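Local structure of 2-polyprenyl-6-methoxyphenol hydroxylase-like FAD-dependent oxidoreductase (Streptomyces sp. NRRL 11266, 6UI5) at residues A312-H316 with G317-A321; E360-G363 with E364-K367; L366-D369 with E370-V373; L487-A490 with L491-F495. The protein is probably an FAD-dependent oxidoreductase that binds flavin-adenine dinucleotide in a Rossmann-type domain, with a C-terminal domain of the thioredoxin clan. All coordinates share one frame; numbering follows the deposited sequence.

Contact 1: residues A312-H316 with G317-A321. Unlike the reference sequence in segment 312-316: Glu-314 (reference Asp).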
ATOM      1  N   ALA A 312      10.449 -35.894  10.027  1.00 48.61           N
ATOM      2  CA  ALA A 312      10.039 -37.207  10.534  1.00 51.90           C
ATOM      3  C   ALA A 312       9.742 -38.165   9.387  1.00 63.27           C
ATOM      4  O   ALA A 312      10.151 -39.335   9.419  1.00 60.13           O
ATOM      5  CB  ALA A 312       8.826 -37.085  11.452  1.00 46.38           C
ATOM      6  N   ALA A 313       9.062 -37.671   8.348  1.00 59.12           N
ATOM      7  CA  ALA A 313       8.802 -38.492   7.171  1.00 66.06           C
ATOM      8  C   ALA A 313      10.098 -38.980   6.539  1.00 67.68           C
ATOM      9  O   ALA A 313      10.205 -40.150   6.151  1.00 72.82           O
ATOM     10  CB  ALA A 313       7.977 -37.711   6.145  1.00 64.72           C
ATOM     11  N   GLU A 314      11.089 -38.101   6.410  1.00 66.87           N
ATOM     12  CA  GLU A 314      12.352 -38.536   5.828  1.00 75.63           C
ATOM     13  C   GLU A 314      13.014 -39.594   6.692  1.00 75.29           C
ATOM     14  O   GLU A 314      13.499 -40.611   6.181  1.00 66.44           O
ATOM     15  CB  GLU A 314      13.291 -37.356   5.632  1.00 84.79           C
ATOM     16  CG  GLU A 314      14.640 -37.792   5.118  1.00 95.43           C
ATOM     17  CD  GLU A 314      14.629 -38.108   3.644  1.00100.38           C
ATOM     18  OE1 GLU A 314      15.478 -38.929   3.215  1.00100.11           O
ATOM     19  OE2 GLU A 314      13.775 -37.533   2.924  1.00101.23           O
ATOM     20  N   VAL A 315      13.032 -39.383   8.006  1.00 81.14           N
ATOM     21  CA  VAL A 315      13.542 -40.413   8.904  1.00 82.31           C
ATOM     22  C   VAL A 315      12.809 -41.726   8.653  1.00 76.16           C
ATOM     23  O   VAL A 315      13.422 -42.789   8.458  1.00 68.35           O
ATOM     24  CB  VAL A 315      13.413 -39.960  10.370  1.00 71.07           C
ATOM     25  CG1 VAL A 315      13.895 -41.042  11.285  1.00 56.32           C
ATOM     26  CG2 VAL A 315      14.175 -38.650  10.600  1.00 68.37           C
ATOM     27  N   HIS A 316      11.482 -41.666   8.618  1.00 71.82           N
ATOM     28  CA  HIS A 316      10.757 -42.919   8.473  1.00 76.88           C
ATOM     29  C   HIS A 316      10.838 -43.478   7.059  1.00 75.92           C
ATOM     30  O   HIS A 316      10.384 -44.599   6.834  1.00 83.11           O
ATOM     31  CB  HIS A 316       9.305 -42.737   8.921  1.00 78.09           C
ATOM     32  CG  HIS A 316       9.168 -42.359  10.366  1.00 79.72           C
ATOM     33  ND1 HIS A 316       9.844 -43.013  11.375  1.00 76.17           N
ATOM     34  CD2 HIS A 316       8.450 -41.381  10.968  1.00 85.71           C
ATOM     35  CE1 HIS A 316       9.541 -42.461  12.537  1.00 77.85           C
ATOM     36  NE2 HIS A 316       8.700 -41.467  12.319  1.00 79.53           N
ATOM     37  N   GLY A 317      11.427 -42.749   6.113  1.00 70.99           N
ATOM     38  CA  GLY A 317      11.705 -43.297   4.805  1.00 72.38           C
ATOM     39  C   GLY A 317      10.577 -43.203   3.799  1.00 81.43           C
ATOM     40  O   GLY A 317      10.731 -43.684   2.666  1.00 78.32           O
ATOM     41  N   TRP A 318       9.454 -42.594   4.157  1.00 84.19           N
ATOM     42  CA  TRP A 318       8.352 -42.488   3.222  1.00 77.59           C
ATOM     43  C   TRP A 318       8.199 -41.100   2.630  1.00 76.15           C
ATOM     44  O   TRP A 318       7.342 -40.909   1.762  1.00 76.82           O
ATOM     45  CB  TRP A 318       7.041 -42.922   3.888  1.00 70.42           C
ATOM     46  CG  TRP A 318       6.549 -42.147   5.073  1.00 65.11           C
ATOM     47  CD1 TRP A 318       6.560 -42.558   6.384  1.00 72.94           C
ATOM     48  CD2 TRP A 318       5.902 -40.866   5.063  1.00 57.12           C
ATOM     49  NE1 TRP A 318       5.987 -41.597   7.188  1.00 66.92           N
ATOM     50  CE2 TRP A 318       5.574 -40.551   6.401  1.00 59.44           C
ATOM     51  CE3 TRP A 318       5.595 -39.946   4.064  1.00 58.01           C
ATOM     52  CZ2 TRP A 318       4.931 -39.365   6.752  1.00 50.34           C
ATOM     53  CZ3 TRP A 318       4.976 -38.749   4.422  1.00 54.10           C
ATOM     54  CH2 TRP A 318       4.647 -38.476   5.753  1.00 48.05           C
ATOM     55  N   ALA A 319       8.997 -40.142   3.068  1.00 74.53           N
ATOM     56  CA  ALA A 319       8.962 -38.814   2.482  1.00 73.47           C
ATOM     57  C   ALA A 319       9.188 -38.909   0.976  1.00 70.39           C
ATOM     58  O   ALA A 319      10.076 -39.652   0.539  1.00 74.41           O
ATOM     59  CB  ALA A 319      10.039 -37.929   3.114  1.00 70.38           C
ATOM     60  N   PRO A 320       8.399 -38.214   0.157  1.00 69.26           N
ATOM     61  CA  PRO A 320       8.784 -38.023  -1.249  1.00 66.22           C
ATOM     62  C   PRO A 320      10.119 -37.300  -1.356  1.00 75.97           C
ATOM     63  O   PRO A 320      10.591 -36.664  -0.412  1.00 86.69           O
ATOM     64  CB  PRO A 320       7.646 -37.166  -1.834  1.00 57.37           C
ATOM     65  CG  PRO A 320       6.485 -37.387  -0.926  1.00 66.57           C
ATOM     66  CD  PRO A 320       7.074 -37.649   0.461  1.00 70.50           C
ATOM     67  N   ALA A 321      10.712 -37.372  -2.546  1.00 82.43           N
ATOM     68  CA  ALA A 321      12.066 -36.861  -2.733  1.00 90.14           C
ATOM     69  C   ALA A 321      12.155 -35.359  -2.461  1.00 95.33           C
ATOM     70  O   ALA A 321      13.151 -34.884  -1.900  1.00115.05           O
ATOM     71  CB  ALA A 321      12.553 -37.183  -4.147  1.00 90.13           C
TER
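Gly-317 meets the last turn of helix 295-316 through its backbone N, which is divided between two carbonyls. The bond to Glu-314 O is 3.0 Å long, and its donor stands well above the carbonyl plane; a second one, from Gly-317 N to Ala-313 O, is 2.9 Å long but too bent to be more than weak. The positive phi of Gly-317, 86°, turns the chain out of the helix. Trp-318 N then reaches back to Ala-313 O at 3.2 Å, again weakly. This bond, paired with that of Gly-317 N to Glu-314 O, gives the six-to-one and five-to-two pattern of a Schellman motif, which closes the helix within the FAD-binding domain. The Trp-318 side chain folds back under the same turn. With chi1 at 62°, CG lies between the backbone N and the carbonyl carbon, and the indole spreads beneath Ala-313. Ala-313 CB stands over the six-membered ring of Trp-318, 3.4 Å from its centroid and 11° off the normal, a CH-pi contact. Near the other end of the indole, His-316 CB approaches Trp-318 CD1 to 3.7 Å, while the imidazole leads elsewhere and bonds through NE2 to Arg-24 O. Arg-450 makes a cation-pi contact with the same tryptophan. At Ala-319, a third weak bond runs from its N to Ala-313 O (3.3 Å), so that this one carbonyl takes three amides. Ala-319 CB packs 3.7 Å from Ala-313 CB, and on its other flank lies 3.8 Å from Glu-314 OE2.

Contact 2: residues E360-G363 with E364-K367; sequences EMMG and EFLK
Met-361 and Phe-365 form the dense part of this helical turn, one residue above the other on the same flank of helix 352-365. In the methionine, CG anti to its own backbone N (chi1 -170°) comes over one face of the phenyl ring, near its rim, and the bends at chi2 and chi3 bring the methyl back to the adjoining CE1-CZ part of the ring. There Met-361 CE touches Phe-365 CE1 at 3.3 Å, a tight fit, while Met-361 SD lies 4.7 Å from the ring centroid and 36° off the normal: an oblique Met-aromatic contact. On the adjoining flank, Met-362 also curls back, and its CE comes to 3.6 Å from Leu-366 CG. The backbone beneath is well formed. Phe-365 N bonds to Met-361 O (3.1 Å), and Leu-366 N to Met-362 O (2.9 Å) nearly straight.

The side of Lys-367 is looser and solvent-facing. The lysine runs extended along the surface, passing Gly-363 O, and its NZ makes only a weak salt bridge with Glu-364 OE1 at 3.4 Å. Glu-364 itself is buried, covered by Phe-374 of the second subunit, and its other carboxylate oxygen has a long, weak ion pair with Arg-336 of that subunit.

Phe-365 lies at the dimer interface, where its ring meets Phe-365 of the second subunit with planes about 75° apart and Met-361 packs on Met-340 of that subunit. Within the chain, Met-362 leans on Leu-375 of helix 369-379, and Leu-366 rests against Leu-78 and Leu-80 of strand 78-80.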
ATOM      1  N   GLU A 360      -2.292   8.243   4.926  1.00 64.27           N
ATOM      2  CA  GLU A 360      -3.346   8.525   3.968  1.00 70.30           C
ATOM      3  C   GLU A 360      -3.453   7.400   2.943  1.00 63.76           C
ATOM      4  O   GLU A 360      -4.558   6.948   2.629  1.00 61.51           O
ATOM      5  CB  GLU A 360      -3.098   9.888   3.306  1.00 75.68           C
ATOM      6  CG  GLU A 360      -3.418  11.064   4.254  1.00 86.07           C
ATOM      7  CD  GLU A 360      -3.253  12.448   3.625  1.00 96.30           C
ATOM      8  OE1 GLU A 360      -3.030  12.529   2.398  1.00 95.02           O
ATOM      9  OE2 GLU A 360      -3.339  13.460   4.367  1.00101.14           O
ATOM     10  N   MET A 361      -2.311   6.901   2.458  1.00 62.45           N
ATOM     11  CA  MET A 361      -2.301   5.868   1.424  1.00 60.89           C
ATOM     12  C   MET A 361      -2.979   4.596   1.922  1.00 66.43           C
ATOM     13  O   MET A 361      -3.994   4.161   1.361  1.00 64.63           O
ATOM     14  CB  MET A 361      -0.863   5.590   0.964  1.00 54.63           C
ATOM     15  CG  MET A 361      -0.726   4.691  -0.284  1.00 66.10           C
ATOM     16  SD  MET A 361      -1.236   5.394  -1.914  1.00 73.50           S
ATOM     17  CE  MET A 361      -2.999   5.066  -1.960  1.00 74.28           C
ATOM     18  N   MET A 362      -2.447   4.002   3.001  1.00 62.88           N
ATOM     19  CA  MET A 362      -3.104   2.863   3.641  1.00 57.76           C
ATOM     20  C   MET A 362      -4.545   3.179   3.999  1.00 63.84           C
ATOM     21  O   MET A 362      -5.399   2.282   3.973  1.00 69.42           O
ATOM     22  CB  MET A 362      -2.334   2.444   4.901  1.00 57.03           C
ATOM     23  CG  MET A 362      -1.133   1.577   4.612  1.00 61.28           C
ATOM     24  SD  MET A 362      -1.684   0.074   3.779  1.00 73.18           S
ATOM     25  CE  MET A 362      -2.746  -0.597   5.050  1.00 77.28           C
ATOM     26  N   GLY A 363      -4.835   4.443   4.340  1.00 60.00           N
ATOM     27  CA  GLY A 363      -6.221   4.847   4.538  1.00 57.87           C
ATOM     28  C   GLY A 363      -7.094   4.492   3.348  1.00 62.25           C
ATOM     29  O   GLY A 363      -8.190   3.952   3.506  1.00 61.28           O
ATOM     30  N   GLU A 364      -6.597   4.761   2.133  1.00 58.63           N
ATOM     31  CA  GLU A 364      -7.357   4.427   0.927  1.00 64.67           C
ATOM     32  C   GLU A 364      -7.432   2.921   0.706  1.00 62.38           C
ATOM     33  O   GLU A 364      -8.504   2.394   0.388  1.00 66.66           O
ATOM     34  CB  GLU A 364      -6.742   5.109  -0.304  1.00 64.61           C
ATOM     35  CG  GLU A 364      -6.954   6.623  -0.399  1.00 65.90           C
ATOM     36  CD  GLU A 364      -8.381   7.064  -0.089  1.00 74.05           C
ATOM     37  OE1 GLU A 364      -9.336   6.454  -0.625  1.00 77.82           O
ATOM     38  OE2 GLU A 364      -8.542   8.020   0.714  1.00 85.18           O
ATOM     39  N   PHE A 365      -6.308   2.208   0.874  1.00 52.95           N
ATOM     40  CA  PHE A 365      -6.272   0.781   0.556  1.00 51.86           C
ATOM     41  C   PHE A 365      -7.157  -0.028   1.499  1.00 60.70           C
ATOM     42  O   PHE A 365      -7.809  -0.992   1.075  1.00 64.31           O
ATOM     43  CB  PHE A 365      -4.838   0.261   0.608  1.00 48.34           C
ATOM     44  CG  PHE A 365      -3.958   0.735  -0.520  1.00 53.49           C
ATOM     45  CD1 PHE A 365      -4.468   1.500  -1.552  1.00 62.27           C
ATOM     46  CD2 PHE A 365      -2.616   0.357  -0.571  1.00 59.49           C
ATOM     47  CE1 PHE A 365      -3.655   1.912  -2.593  1.00 64.01           C
ATOM     48  CE2 PHE A 365      -1.793   0.776  -1.602  1.00 65.94           C
ATOM     49  CZ  PHE A 365      -2.314   1.556  -2.618  1.00 66.00           C
ATOM     50  N   LEU A 366      -7.193   0.340   2.779  1.00 54.15           N
ATOM     51  CA  LEU A 366      -8.044  -0.368   3.727  1.00 55.31           C
ATOM     52  C   LEU A 366      -9.526  -0.087   3.519  1.00 58.10           C
ATOM     53  O   LEU A 366     -10.353  -0.582   4.293  1.00 61.40           O
ATOM     54  CB  LEU A 366      -7.632  -0.038   5.172  1.00 47.11           C
ATOM     55  CG  LEU A 366      -6.264  -0.598   5.574  1.00 53.32           C
ATOM     56  CD1 LEU A 366      -5.867  -0.259   7.008  1.00 48.91           C
ATOM     57  CD2 LEU A 366      -6.260  -2.100   5.383  1.00 62.27           C
ATOM     58  N   LYS A 367      -9.900   0.685   2.510  1.00 61.94           N
ATOM     59  CA  LYS A 367     -11.305   0.678   2.128  1.00 69.70           C
ATOM     60  C   LYS A 367     -11.664  -0.548   1.311  1.00 70.48           C
ATOM     61  O   LYS A 367     -12.851  -0.790   1.096  1.00 76.85           O
ATOM     62  CB  LYS A 367     -11.663   1.946   1.346  1.00 76.66           C
ATOM     63  CG  LYS A 367     -11.738   3.196   2.221  1.00 82.14           C
ATOM     64  CD  LYS A 367     -11.630   4.481   1.413  1.00 84.47           C
ATOM     65  CE  LYS A 367     -11.668   5.702   2.324  1.00 86.50           C
ATOM     66  NZ  LYS A 367     -11.845   6.979   1.581  1.00 89.91           N
TER

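Contact 3: residues L366-D369 with E370-V373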
ATOM      1  N   LEU A 366      -7.193   0.340   2.779  1.00 54.15           N
ATOM      2  CA  LEU A 366      -8.044  -0.368   3.727  1.00 55.31           C
ATOM      3  C   LEU A 366      -9.526  -0.087   3.519  1.00 58.10           C
ATOM      4  O   LEU A 366     -10.353  -0.582   4.293  1.00 61.40           O
ATOM      5  CB  LEU A 366      -7.632  -0.038   5.172  1.00 47.11           C
ATOM      6  CG  LEU A 366      -6.264  -0.598   5.574  1.00 53.32           C
ATOM      7  CD1 LEU A 366      -5.867  -0.259   7.008  1.00 48.91           C
ATOM      8  CD2 LEU A 366      -6.260  -2.100   5.383  1.00 62.27           C
ATOM      9  N   LYS A 367      -9.900   0.685   2.510  1.00 61.94           N
ATOM     10  CA  LYS A 367     -11.305   0.678   2.128  1.00 69.70           C
ATOM     11  C   LYS A 367     -11.664  -0.548   1.311  1.00 70.48           C
ATOM     12  O   LYS A 367     -12.851  -0.790   1.096  1.00 76.85           O
ATOM     13  CB  LYS A 367     -11.663   1.946   1.346  1.00 76.66           C
ATOM     14  CG  LYS A 367     -11.738   3.196   2.221  1.00 82.14           C
ATOM     15  CD  LYS A 367     -11.630   4.481   1.413  1.00 84.47           C
ATOM     16  CE  LYS A 367     -11.668   5.702   2.324  1.00 86.50           C
ATOM     17  NZ  LYS A 367     -11.845   6.979   1.581  1.00 89.91           N
ATOM     18  N   PHE A 368     -10.675  -1.330   0.876  1.00 72.42           N
ATOM     19  CA  PHE A 368     -10.871  -2.493   0.017  1.00 68.26           C
ATOM     20  C   PHE A 368     -10.879  -3.790   0.819  1.00 70.67           C
ATOM     21  O   PHE A 368     -10.066  -3.982   1.727  1.00 78.71           O
ATOM     22  CB  PHE A 368      -9.770  -2.583  -1.040  1.00 65.94           C
ATOM     23  CG  PHE A 368      -9.576  -1.328  -1.832  1.00 61.62           C
ATOM     24  CD1 PHE A 368     -10.672  -0.575  -2.259  1.00 57.47           C
ATOM     25  CD2 PHE A 368      -8.290  -0.897  -2.154  1.00 61.30           C
ATOM     26  CE1 PHE A 368     -10.489   0.596  -3.000  1.00 51.63           C
ATOM     27  CE2 PHE A 368      -8.088   0.268  -2.890  1.00 63.74           C
ATOM     28  CZ  PHE A 368      -9.190   1.021  -3.313  1.00 61.90           C
ATOM     29  N   ASP A 369     -11.773  -4.704   0.436  1.00 69.00           N
ATOM     30  CA  ASP A 369     -11.907  -5.960   1.163  1.00 68.01           C
ATOM     31  C   ASP A 369     -10.685  -6.859   0.972  1.00 62.92           C
ATOM     32  O   ASP A 369     -10.199  -7.467   1.934  1.00 61.66           O
ATOM     33  CB  ASP A 369     -13.184  -6.678   0.720  1.00 76.86           C
ATOM     34  CG  ASP A 369     -14.447  -5.897   1.056  1.00 91.01           C
ATOM     35  OD1 ASP A 369     -14.339  -4.732   1.515  1.00 93.43           O
ATOM     36  OD2 ASP A 369     -15.550  -6.457   0.854  1.00104.65           O
ATOM     37  N   GLU A 370     -10.186  -6.982  -0.262  1.00 57.50           N
ATOM     38  CA  GLU A 370      -9.061  -7.885  -0.492  1.00 62.39           C
ATOM     39  C   GLU A 370      -7.826  -7.446   0.271  1.00 58.21           C
ATOM     40  O   GLU A 370      -7.018  -8.291   0.661  1.00 51.83           O
ATOM     41  CB  GLU A 370      -8.731  -7.996  -1.984  1.00 69.68           C
ATOM     42  CG  GLU A 370      -9.567  -9.066  -2.721  1.00 90.57           C
ATOM     43  CD  GLU A 370      -9.198  -9.240  -4.197  1.00100.13           C
ATOM     44  OE1 GLU A 370      -8.947 -10.395  -4.606  1.00105.93           O
ATOM     45  OE2 GLU A 370      -9.174  -8.239  -4.947  1.00106.31           O
ATOM     46  N   VAL A 371      -7.642  -6.137   0.475  1.00 50.45           N
ATOM     47  CA  VAL A 371      -6.467  -5.711   1.222  1.00 45.74           C
ATOM     48  C   VAL A 371      -6.637  -6.058   2.692  1.00 51.12           C
ATOM     49  O   VAL A 371      -5.742  -6.662   3.305  1.00 50.11           O
ATOM     50  CB  VAL A 371      -6.189  -4.214   1.015  1.00 48.35           C
ATOM     51  CG1 VAL A 371      -5.070  -3.761   1.966  1.00 53.89           C
ATOM     52  CG2 VAL A 371      -5.811  -3.931  -0.461  1.00 39.27           C
ATOM     53  N   ASN A 372      -7.808  -5.733   3.265  1.00 48.92           N
ATOM     54  CA  ASN A 372      -8.072  -6.040   4.671  1.00 55.81           C
ATOM     55  C   ASN A 372      -7.874  -7.520   4.947  1.00 58.76           C
ATOM     56  O   ASN A 372      -7.199  -7.902   5.913  1.00 54.56           O
ATOM     57  CB  ASN A 372      -9.485  -5.619   5.059  1.00 54.63           C
ATOM     58  CG  ASN A 372      -9.552  -4.178   5.519  1.00 59.22           C
ATOM     59  OD1 ASN A 372      -9.386  -3.865   6.709  1.00 63.76           O
ATOM     60  ND2 ASN A 372      -9.789  -3.283   4.570  1.00 58.37           N
ATOM     61  N   VAL A 373      -8.423  -8.371   4.082  1.00 43.77           N
ATOM     62  CA  VAL A 373      -8.346  -9.801   4.339  1.00 44.34           C
ATOM     63  C   VAL A 373      -6.912 -10.284   4.198  1.00 54.36           C
ATOM     64  O   VAL A 373      -6.406 -11.033   5.044  1.00 62.78           O
ATOM     65  CB  VAL A 373      -9.315 -10.548   3.407  1.00 47.56           C
ATOM     66  CG1 VAL A 373      -9.064 -12.057   3.450  1.00 36.89           C
ATOM     67  CG2 VAL A 373     -10.741 -10.193   3.820  1.00 42.82           C
TER
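Asn-372 ties the short connection between helix 352-365 and helix 369-379 to the first turn of the second helix, in a local side-chain-to-backbone contact at a helix N-terminus. Phe-368 occupies the N-cap position, but it is the asparagine amide, inside the helix, that gathers the preceding carbonyls. ND2 of Asn-372 gives one hydrogen to Leu-366 O at 2.8 Å and the other to Phe-368 O at 2.9 Å. Both acceptors lie close to the amide plane of the asparagine, and the second bond is almost straight at 174°. Since OD1 bonds to Ala-81 N, both N-H groups and the oxygen of this buried amide have partners, which fixes its rotation. Both side-chain torsions are near -90° (chi1 -88°, chi2 -89°), which folds the amide back beside the loop.

Phe-368 O receives two donors from opposite faces of its carbonyl plane: the side-chain ND2 on one and, on the other, Asn-372 N at 3.2 Å, the regular helical bond. Apolar contacts flank these bonds, with Leu-366 CD2 4.0 Å from Val-371 CG1 and Val-371 CG2 at the edge of the Phe-368 ring. That phenylalanine also packs on Glu-370 of the second subunit. One residue further on, Val-373 N reaches Asp-369 O at 2.9 Å.

Contact 4: residues L487-A490 with L491-F495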
ATOM      1  N   LEU A 487      -7.164 -36.514  -5.299  1.00 66.12           N
ATOM      2  CA  LEU A 487      -6.775 -36.920  -3.957  1.00 65.69           C
ATOM      3  C   LEU A 487      -5.625 -37.920  -3.987  1.00 72.66           C
ATOM      4  O   LEU A 487      -4.706 -37.830  -3.165  1.00 78.29           O
ATOM      5  CB  LEU A 487      -7.978 -37.497  -3.228  1.00 61.92           C
ATOM      6  CG  LEU A 487      -7.800 -38.204  -1.895  1.00 58.92           C
ATOM      7  CD1 LEU A 487      -9.045 -37.976  -1.127  1.00 65.45           C
ATOM      8  CD2 LEU A 487      -7.683 -39.664  -2.151  1.00 64.60           C
ATOM      9  N   ARG A 488      -5.662 -38.892  -4.911  1.00 67.63           N
ATOM     10  CA  ARG A 488      -4.542 -39.835  -5.025  1.00 65.29           C
ATOM     11  C   ARG A 488      -3.258 -39.122  -5.459  1.00 62.43           C
ATOM     12  O   ARG A 488      -2.149 -39.571  -5.138  1.00 58.76           O
ATOM     13  CB  ARG A 488      -4.876 -40.974  -6.014  1.00 53.56           C
ATOM     14  CG  ARG A 488      -5.754 -42.117  -5.468  1.00 54.31           C
ATOM     15  CD  ARG A 488      -5.881 -43.320  -6.435  1.00 62.89           C
ATOM     16  NE  ARG A 488      -6.691 -43.036  -7.636  1.00 79.70           N
ATOM     17  CZ  ARG A 488      -8.009 -43.261  -7.757  1.00 83.18           C
ATOM     18  NH1 ARG A 488      -8.710 -43.779  -6.752  1.00 78.01           N
ATOM     19  NH2 ARG A 488      -8.637 -42.969  -8.894  1.00 82.87           N
ATOM     20  N   THR A 489      -3.383 -38.022  -6.198  1.00 55.67           N
ATOM     21  CA  THR A 489      -2.196 -37.266  -6.572  1.00 63.25           C
ATOM     22  C   THR A 489      -1.633 -36.535  -5.352  1.00 63.52           C
ATOM     23  O   THR A 489      -0.461 -36.705  -4.991  1.00 59.37           O
ATOM     24  CB  THR A 489      -2.547 -36.297  -7.708  1.00 61.08           C
ATOM     25  OG1 THR A 489      -2.858 -37.041  -8.908  1.00 60.82           O
ATOM     26  CG2 THR A 489      -1.385 -35.329  -7.974  1.00 46.88           C
ATOM     27  N   ALA A 490      -2.494 -35.779  -4.669  1.00 50.00           N
ATOM     28  CA  ALA A 490      -2.151 -35.122  -3.420  1.00 57.48           C
ATOM     29  C   ALA A 490      -1.494 -36.083  -2.430  1.00 61.62           C
ATOM     30  O   ALA A 490      -0.509 -35.734  -1.771  1.00 65.10           O
ATOM     31  CB  ALA A 490      -3.420 -34.510  -2.830  1.00 58.62           C
ATOM     32  N   LEU A 491      -2.010 -37.303  -2.325  1.00 56.68           N
ATOM     33  CA  LEU A 491      -1.444 -38.241  -1.375  1.00 62.21           C
ATOM     34  C   LEU A 491      -0.045 -38.676  -1.788  1.00 78.56           C
ATOM     35  O   LEU A 491       0.828 -38.864  -0.924  1.00 77.76           O
ATOM     36  CB  LEU A 491      -2.362 -39.446  -1.216  1.00 60.31           C
ATOM     37  CG  LEU A 491      -3.588 -39.102  -0.387  1.00 64.37           C
ATOM     38  CD1 LEU A 491      -4.622 -40.193  -0.587  1.00 56.09           C
ATOM     39  CD2 LEU A 491      -3.223 -38.934   1.125  1.00 61.55           C
ATOM     40  N   ARG A 492       0.186 -38.858  -3.098  1.00 70.44           N
ATOM     41  CA  ARG A 492       1.528 -39.234  -3.538  1.00 66.01           C
ATOM     42  C   ARG A 492       2.524 -38.099  -3.323  1.00 61.06           C
ATOM     43  O   ARG A 492       3.684 -38.346  -2.960  1.00 61.42           O
ATOM     44  CB  ARG A 492       1.523 -39.661  -4.997  1.00 65.70           C
ATOM     45  CG  ARG A 492       0.773 -40.962  -5.220  1.00 83.93           C
ATOM     46  CD  ARG A 492       0.517 -41.253  -6.706  1.00 92.13           C
ATOM     47  NE  ARG A 492      -0.326 -42.434  -6.864  1.00 98.23           N
ATOM     48  CZ  ARG A 492       0.104 -43.685  -6.711  1.00 97.25           C
ATOM     49  NH1 ARG A 492       1.376 -43.920  -6.399  1.00 93.20           N
ATOM     50  NH2 ARG A 492      -0.740 -44.702  -6.864  1.00 95.06           N
ATOM     51  N   THR A 493       2.099 -36.848  -3.534  1.00 43.68           N
ATOM     52  CA  THR A 493       3.095 -35.793  -3.532  1.00 56.41           C
ATOM     53  C   THR A 493       3.470 -35.391  -2.111  1.00 61.18           C
ATOM     54  O   THR A 493       4.623 -35.033  -1.873  1.00 65.23           O
ATOM     55  CB  THR A 493       2.624 -34.586  -4.361  1.00 60.50           C
ATOM     56  OG1 THR A 493       1.842 -33.685  -3.570  1.00 68.69           O
ATOM     57  CG2 THR A 493       1.820 -35.022  -5.600  1.00 60.77           C
ATOM     58  N   TRP A 494       2.541 -35.499  -1.155  1.00 59.18           N
ATOM     59  CA  TRP A 494       2.771 -35.104   0.227  1.00 68.41           C
ATOM     60  C   TRP A 494       3.061 -36.274   1.154  1.00 73.62           C
ATOM     61  O   TRP A 494       3.864 -36.127   2.077  1.00 77.04           O
ATOM     62  CB  TRP A 494       1.575 -34.315   0.767  1.00 60.55           C
ATOM     63  CG  TRP A 494       1.458 -33.005   0.094  1.00 52.63           C
ATOM     64  CD1 TRP A 494       0.407 -32.555  -0.622  1.00 51.41           C
ATOM     65  CD2 TRP A 494       2.447 -31.963   0.064  1.00 59.42           C
ATOM     66  NE1 TRP A 494       0.663 -31.293  -1.112  1.00 54.63           N
ATOM     67  CE2 TRP A 494       1.914 -30.908  -0.708  1.00 55.84           C
ATOM     68  CE3 TRP A 494       3.721 -31.813   0.632  1.00 53.73           C
ATOM     69  CZ2 TRP A 494       2.619 -29.722  -0.952  1.00 43.80           C
ATOM     70  CZ3 TRP A 494       4.424 -30.635   0.388  1.00 49.59           C
ATOM     71  CH2 TRP A 494       3.868 -29.608  -0.393  1.00 54.78           C
ATOM     72  N   PHE A 495       2.442 -37.431   0.945  1.00 67.79           N
ATOM     73  CA  PHE A 495       2.709 -38.570   1.809  1.00 59.65           C
ATOM     74  C   PHE A 495       3.471 -39.676   1.093  1.00 65.00           C
ATOM     75  O   PHE A 495       3.760 -40.715   1.707  1.00 63.72           O
ATOM     76  CB  PHE A 495       1.404 -39.116   2.400  1.00 54.31           C
ATOM     77  CG  PHE A 495       0.632 -38.105   3.204  1.00 52.65           C
ATOM     78  CD1 PHE A 495      -0.293 -37.275   2.596  1.00 54.43           C
ATOM     79  CD2 PHE A 495       0.833 -37.987   4.583  1.00 58.05           C
ATOM     80  CE1 PHE A 495      -1.014 -36.343   3.334  1.00 55.65           C
ATOM     81  CE2 PHE A 495       0.111 -37.061   5.328  1.00 53.18           C
ATOM     82  CZ  PHE A 495      -0.814 -36.231   4.704  1.00 49.98           C
TER
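Leu-487 and Leu-491, one turn apart, supply the main apolar contact of this helix. Their side chains lie alongside and point the same way, with Leu-487 CD2 3.5 Å from Leu-491 CD1. The first leucine sets its CG anti to the backbone N (chi1 170°) and the second beside it (chi1 -75°), which brings one branch of each together. A methyl contact between Thr-489 and Thr-493 on another flank is doubtful, because the Thr-493 side chain is modelled too close to Thr-489 O.

Backbone bonds carry the helix itself. Leu-491 N reaches Leu-487 O at 2.9 Å, and Arg-492 N reaches Arg-488 O at 3.2 Å. Ala-490 O accepts Trp-494 N at 3.1 Å and, more weakly, Thr-493 N.

Among polar and charged groups, the two arginines part company. The aliphatic chain of Arg-492 runs extended past Arg-488 O, its CG 3.2 Å from that atom. Arg-488 instead turns away to a salt bridge with Glu-444, leaving its NE 6.2 Å from Arg-492 NH2, so the like charges do not touch. The Trp-494 ring makes a cation-pi contact with Arg-469.

Leu-487 and Ala-490 pack on Trp-476 of strand 474-477, and Leu-491 on Leu-467 of strand 465-468. A terminal helix lying on the antiparallel pair that precedes it in the chain is consistent with the thioredoxin fold, the clan to which this C-terminal domain belongs.

In the fold
The four contacts form two groups. Contacts 1 and 4 have centres about 14 Å apart and join the FAD-binding and C-terminal domains: Trp-318 CE3 lies 3.1 Å from Phe-495 O, and Pro-320 CG 3.1 Å from Thr-493 O. Arg-450 links the pair, by cation-pi to Trp-318 and a hydrogen bond to Phe-495 O. Contacts 2 and 3, centres about 9 Å apart, share Leu-366 and Lys-367, and both touch the second subunit. Contacts 1 and 2 lie on opposite sides of the chain's centre, their centres about 46 Å apart. None lines the FAD pocket, although helix 295-316, ending in contact 1, begins there.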